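Local coordinates for protein quinoline 2-oxidoreductase medium subunit (Pseudomonas putida, PDB 1T3Q) that binds FAD as the flavoprotein subunit of a molybdenum hydroxylase that oxidises quinoline, and probably passes electrons through that flavin, at residues I68-A73 with R168-I173; F60-S65 with D83-K88. All blocks are in the same frame, centred on the assembly; numbering follows the deposited sequence.

Interaction 1: I68-A73 with R168-I173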
loop_
_atom_site.group_PDB
_atom_site.type_symbol
_atom_site.label_atom_id
_atom_site.label_comp_id
_atom_site.label_asym_id
_atom_site.label_seq_id
_atom_site.Cartn_x
_atom_site.Cartn_y
_atom_site.Cartn_z
ATOM N N ILE C 68 57.658 -19.271 -23.948
ATOM C CA ILE C 68 56.279 -18.969 -24.326
ATOM C C ILE C 68 55.273 -19.009 -23.175
ATOM O O ILE C 68 55.266 -19.929 -22.357
ATOM C CB ILE C 68 55.803 -19.889 -25.476
ATOM C CG1 ILE C 68 54.427 -20.477 -25.179
ATOM C CG2 ILE C 68 56.816 -20.976 -25.720
ATOM C CD1 ILE C 68 53.917 -21.352 -26.302
ATOM N N LEU C 69 54.425 -17.987 -23.132
ATOM C CA LEU C 69 53.408 -17.844 -22.102
ATOM C C LEU C 69 52.113 -18.466 -22.601
ATOM O O LEU C 69 51.640 -18.123 -23.684
ATOM C CB LEU C 69 53.192 -16.357 -21.814
ATOM C CG LEU C 69 52.528 -15.885 -20.521
ATOM C CD1 LEU C 69 51.678 -14.678 -20.870
ATOM C CD2 LEU C 69 51.679 -16.972 -19.885
ATOM N N SER C 70 51.561 -19.394 -21.826
ATOM C CA SER C 70 50.312 -20.049 -22.189
ATOM C C SER C 70 49.183 -19.500 -21.311
ATOM O O SER C 70 49.233 -19.600 -20.082
ATOM C CB SER C 70 50.431 -21.567 -22.005
ATOM O OG SER C 70 49.226 -22.221 -22.375
ATOM N N VAL C 71 48.177 -18.905 -21.946
ATOM C CA VAL C 71 47.035 -18.344 -21.222
ATOM C C VAL C 71 45.751 -19.033 -21.672
ATOM O O VAL C 71 45.423 -19.027 -22.856
ATOM C CB VAL C 71 46.901 -16.825 -21.475
ATOM C CG1 VAL C 71 45.732 -16.259 -20.668
ATOM C CG2 VAL C 71 48.192 -16.120 -21.103
ATOM N N GLY C 72 45.039 -19.630 -20.720
ATOM C CA GLY C 72 43.802 -20.324 -21.031
ATOM C C GLY C 72 42.708 -19.370 -21.473
ATOM O O GLY C 72 42.687 -18.211 -21.065
ATOM N N ALA C 73 41.795 -19.865 -22.303
ATOM C CA ALA C 73 40.698 -19.055 -22.822
ATOM C C ALA C 73 39.799 -18.438 -21.749
ATOM O O ALA C 73 39.236 -17.361 -21.959
ATOM C CB ALA C 73 39.853 -19.892 -23.780
ATOM N N ARG C 168 43.283 -22.165 -25.610
ATOM C CA ARG C 168 44.314 -21.342 -25.002
ATOM C C ARG C 168 45.046 -20.547 -26.059
ATOM O O ARG C 168 44.909 -20.797 -27.255
ATOM C CB ARG C 168 45.318 -22.211 -24.236
ATOM C CG ARG C 168 46.077 -23.196 -25.112
ATOM C CD ARG C 168 47.234 -23.850 -24.365
ATOM N NE ARG C 168 47.998 -24.723 -25.251
ATOM C CZ ARG C 168 47.554 -25.887 -25.713
ATOM N NH1 ARG C 168 48.312 -26.612 -26.522
ATOM N NH2 ARG C 168 46.361 -26.338 -25.351
ATOM N N VAL C 169 45.812 -19.572 -25.596
ATOM C CA VAL C 169 46.593 -18.728 -26.468
ATOM C C VAL C 169 48.023 -18.830 -25.977
ATOM O O VAL C 169 48.282 -18.751 -24.777
ATOM C CB VAL C 169 46.150 -17.258 -26.384
ATOM C CG1 VAL C 169 47.026 -16.406 -27.287
ATOM C CG2 VAL C 169 44.688 -17.133 -26.778
ATOM N N GLU C 170 48.946 -19.033 -26.905
ATOM C CA GLU C 170 50.345 -19.125 -26.540
ATOM C C GLU C 170 51.050 -17.910 -27.113
ATOM O O GLU C 170 51.057 -17.691 -28.322
ATOM C CB GLU C 170 50.943 -20.439 -27.059
ATOM C CG GLU C 170 50.401 -21.659 -26.304
ATOM C CD GLU C 170 51.101 -22.967 -26.646
ATOM O OE1 GLU C 170 50.685 -24.010 -26.101
ATOM O OE2 GLU C 170 52.057 -22.959 -27.450
ATOM N N ILE C 171 51.615 -17.104 -26.222
ATOM C CA ILE C 171 52.307 -15.884 -26.611
ATOM C C ILE C 171 53.812 -16.023 -26.456
ATOM O O ILE C 171 54.307 -16.286 -25.360
ATOM C CB ILE C 171 51.865 -14.690 -25.742
ATOM C CG1 ILE C 171 50.340 -14.601 -25.708
ATOM C CG2 ILE C 171 52.457 -13.399 -26.293
ATOM C CD1 ILE C 171 49.819 -13.527 -24.778
ATOM N N PRO C 172 54.562 -15.850 -27.554
ATOM C CA PRO C 172 56.019 -15.959 -27.475
ATOM C C PRO C 172 56.541 -14.803 -26.633
ATOM O O PRO C 172 56.144 -13.657 -26.843
ATOM C CB PRO C 172 56.457 -15.828 -28.933
ATOM C CG PRO C 172 55.273 -16.320 -29.701
ATOM C CD PRO C 172 54.124 -15.698 -28.951
ATOM N N ILE C 173 57.408 -15.092 -25.670
ATOM C CA ILE C 173 57.963 -14.030 -24.845
ATOM C C ILE C 173 58.706 -13.093 -25.796
ATOM O O ILE C 173 59.698 -13.474 -26.418
ATOM C CB ILE C 173 58.922 -14.599 -23.779
ATOM C CG1 ILE C 173 58.133 -15.493 -22.816
ATOM C CG2 ILE C 173 59.598 -13.462 -23.022
ATOM C CD1 ILE C 173 58.971 -16.153 -21.744
#

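Interaction 2: F60-S65 with D83-K88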
loop_
_atom_site.group_PDB
_atom_site.type_symbol
_atom_site.label_atom_id
_atom_site.label_comp_id
_atom_site.label_asym_id
_atom_site.label_seq_id
_atom_site.Cartn_x
_atom_site.Cartn_y
_atom_site.Cartn_z
ATOM N N PHE C 60 41.392 -22.365 -17.425
ATOM C CA PHE C 60 41.733 -21.300 -16.485
ATOM C C PHE C 60 43.224 -21.241 -16.173
ATOM O O PHE C 60 43.673 -20.358 -15.445
ATOM C CB PHE C 60 40.967 -21.488 -15.167
ATOM C CG PHE C 60 39.488 -21.242 -15.279
ATOM C CD1 PHE C 60 38.657 -22.166 -15.904
ATOM C CD2 PHE C 60 38.933 -20.058 -14.797
ATOM C CE1 PHE C 60 37.295 -21.918 -16.055
ATOM C CE2 PHE C 60 37.574 -19.798 -14.942
ATOM C CZ PHE C 60 36.752 -20.731 -15.573
ATOM N N GLU C 61 43.985 -22.178 -16.729
ATOM C CA GLU C 61 45.417 -22.257 -16.467
ATOM C C GLU C 61 46.302 -21.213 -17.145
ATOM O O GLU C 61 46.080 -20.825 -18.293
ATOM C CB GLU C 61 45.942 -23.646 -16.845
ATOM C CG GLU C 61 45.164 -24.810 -16.256
ATOM C CD GLU C 61 45.766 -26.154 -16.631
ATOM N N ILE C 62 47.311 -20.765 -16.405
ATOM C CA ILE C 62 48.299 -19.819 -16.900
ATOM C C ILE C 62 49.628 -20.495 -16.595
ATOM O O ILE C 62 49.848 -20.950 -15.473
ATOM C CB ILE C 62 48.264 -18.470 -16.150
ATOM C CG1 ILE C 62 46.959 -17.728 -16.441
ATOM C CG2 ILE C 62 49.459 -17.618 -16.570
ATOM C CD1 ILE C 62 46.873 -16.367 -15.762
ATOM N N SER C 63 50.505 -20.578 -17.590
ATOM C CA SER C 63 51.803 -21.205 -17.390
ATOM C C SER C 63 52.822 -20.696 -18.397
ATOM O O SER C 63 52.472 -20.022 -19.371
ATOM C CB SER C 63 51.679 -22.727 -17.506
ATOM O OG SER C 63 51.270 -23.109 -18.807
ATOM N N GLN C 64 54.088 -21.014 -18.149
ATOM C CA GLN C 64 55.168 -20.606 -19.036
ATOM C C GLN C 64 56.067 -21.809 -19.304
ATOM O O GLN C 64 56.244 -22.667 -18.438
ATOM C CB GLN C 64 55.985 -19.481 -18.398
ATOM C CG GLN C 64 57.363 -19.908 -17.923
ATOM C CD GLN C 64 58.150 -18.767 -17.327
ATOM O OE1 GLN C 64 57.785 -18.229 -16.284
ATOM N NE2 GLN C 64 59.236 -18.385 -17.990
ATOM N N SER C 65 56.633 -21.871 -20.503
ATOM C CA SER C 65 57.507 -22.978 -20.864
ATOM C C SER C 65 58.276 -22.698 -22.146
ATOM O O SER C 65 57.685 -22.426 -23.190
ATOM C CB SER C 65 56.693 -24.262 -21.033
ATOM O OG SER C 65 57.522 -25.346 -21.416
ATOM N N ASP C 83 48.130 -11.306 -12.742
ATOM C CA ASP C 83 48.897 -12.529 -12.528
ATOM C C ASP C 83 50.413 -12.319 -12.637
ATOM O O ASP C 83 50.901 -11.707 -13.588
ATOM C CB ASP C 83 48.444 -13.609 -13.511
ATOM C CG ASP C 83 49.240 -14.887 -13.373
ATOM O OD1 ASP C 83 50.323 -14.979 -13.985
ATOM O OD2 ASP C 83 48.790 -15.794 -12.640
ATOM N N PRO C 84 51.174 -12.835 -11.655
ATOM C CA PRO C 84 52.637 -12.733 -11.585
ATOM C C PRO C 84 53.353 -13.302 -12.808
ATOM O O PRO C 84 54.262 -12.678 -13.352
ATOM C CB PRO C 84 52.981 -13.515 -10.317
ATOM C CG PRO C 84 51.758 -13.365 -9.480
ATOM C CD PRO C 84 50.655 -13.565 -10.486
ATOM N N THR C 85 52.946 -14.496 -13.228
ATOM C CA THR C 85 53.559 -15.140 -14.381
ATOM C C THR C 85 53.430 -14.262 -15.617
ATOM O O THR C 85 54.416 -13.988 -16.297
ATOM C CB THR C 85 52.912 -16.504 -14.666
ATOM O OG1 THR C 85 53.029 -17.334 -13.507
ATOM C CG2 THR C 85 53.603 -17.188 -15.834
ATOM N N VAL C 86 52.212 -13.822 -15.909
ATOM C CA VAL C 86 51.981 -12.969 -17.064
ATOM C C VAL C 86 52.824 -11.707 -16.952
ATOM O O VAL C 86 53.474 -11.292 -17.910
ATOM C CB VAL C 86 50.500 -12.554 -17.168
ATOM C CG1 VAL C 86 50.334 -11.509 -18.258
ATOM C CG2 VAL C 86 49.640 -13.773 -17.461
ATOM N N ALA C 87 52.810 -11.107 -15.768
ATOM C CA ALA C 87 53.555 -9.882 -15.521
ATOM C C ALA C 87 55.044 -10.001 -15.839
ATOM O O ALA C 87 55.642 -9.072 -16.382
ATOM C CB ALA C 87 53.366 -9.443 -14.069
ATOM N N LYS C 88 55.645 -11.140 -15.513
ATOM C CA LYS C 88 57.071 -11.309 -15.764
ATOM C C LYS C 88 57.400 -11.745 -17.193
ATOM O O LYS C 88 58.447 -11.381 -17.731
ATOM C CB LYS C 88 57.673 -12.306 -14.765
#

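Interaction 1: I68-A73 with R168-I173
L69 and V71 pair with I171 and V169 in an antiparallel beta arrangement inside the five-stranded sheet of the FAD-binding domain, strand 68-72 lying against strand 165-172. Four backbone hydrogen bonds join the two strands. L69 and I171 exchange both of theirs, L69 N to I171 O at 2.8 Å and I171 N to L69 O at 2.7 Å; V71 and V169 do the same, the bond from V71 N to V169 O being almost straight (178°). I68 with P172, S70 with E170 and G72 with R168 are the non-hydrogen-bonded pairs, where CA-H...O contacts such as E170 CA to L69 O (3.3 Å) fill in.

Apolar packing belongs to the face of L69, V71, V169 and I171. Across the contact they meet loosely (L69 CB to I171 CB, 4.5 Å); they also pack on L111 and L115 of helix 111-117, M128 of helix 123-130 and V86 of helix 84-89. Just past the end of strand 68-72, A73 touches the FAD.

S70, E170 and R168 bring polar groups to the other face. The R168 chain is extended from CG to NE, and its CD passes 3.3 Å from S70 OG, while Y136 makes a cation-pi contact with the guanidinium. R168 NE forms a salt bridge with E170 OE1 at 2.9 Å; the oxygen lies in the guanidinium plane, while NE comes to its anti side tilted 24° out of the carboxylate plane.

Interaction 2: F60-S65 with D83-K88
I62 and D83 are brought together by their torsions: CG1 of I62 stands anti to its own carbonyl carbon (chi1 -67°) and the extended second torsion carries CD1 on to D83, whose CG is anti to its backbone N (chi1 178°). The two side chains reach toward each other tip to tip, with the methyl I62 CD1 3.7 Å from the carboxylate carbon D83 CG. The other branch, I62 CG2, lies 3.8 Å from D83 OD1 and also meets the first turn of the helix, 4.0 Å from V86 CG2; the I62 and V86 side chains cross at about a right angle. T85 adds its CB, 4.1 Å from I62 CG2, and its methyl CG2 comes up to Q64 CB at 4.2 Å.

D83 is the N-cap of helix 84-89. Its OD1 accepts from V86 N at 2.9 Å through the anti lone pair, with an angle of 163° at the hydrogen. An alanine here would remove that carboxylate, would probably leave V86 N without its capping acceptor and is likely to open a gap beside the I62 methyl.

The contact seats the first turn of this helix against edge strand 62-65 near the protein surface. L69 of the neighbouring strand touches both I62 and V86, while R79 of helix 77-82 also packs on I62. No hydrogen bond joins the two segments: at this contact the strand presents mainly carbon atoms of I62 and Q64, so the capping carboxylate serves at once as acceptor for its own helix and as a packing surface for isoleucine, and the association rests on van der Waals contact.

From the N terminus the chain runs through 60-65, turns back into 68-73 and passes helix 77-82 to reach 83-88, where interaction 2 closes a short loop of 17 residues. Interaction 1 closes a much longer one, of 94 residues, when the chain returns at 168-173. Because 68-73 lies between the segments of interaction 2, and 83-88 between those of interaction 1, the two loops cross. Strand 62-65 and the residue before it are probably hydrogen-bonded to strand 68-72, S70 N to S63 O (2.7 Å) and G72 N to E61 O. Interaction 1 thus builds the sheet inward from that hairpin, and interaction 2 lays a helix against its outer strand.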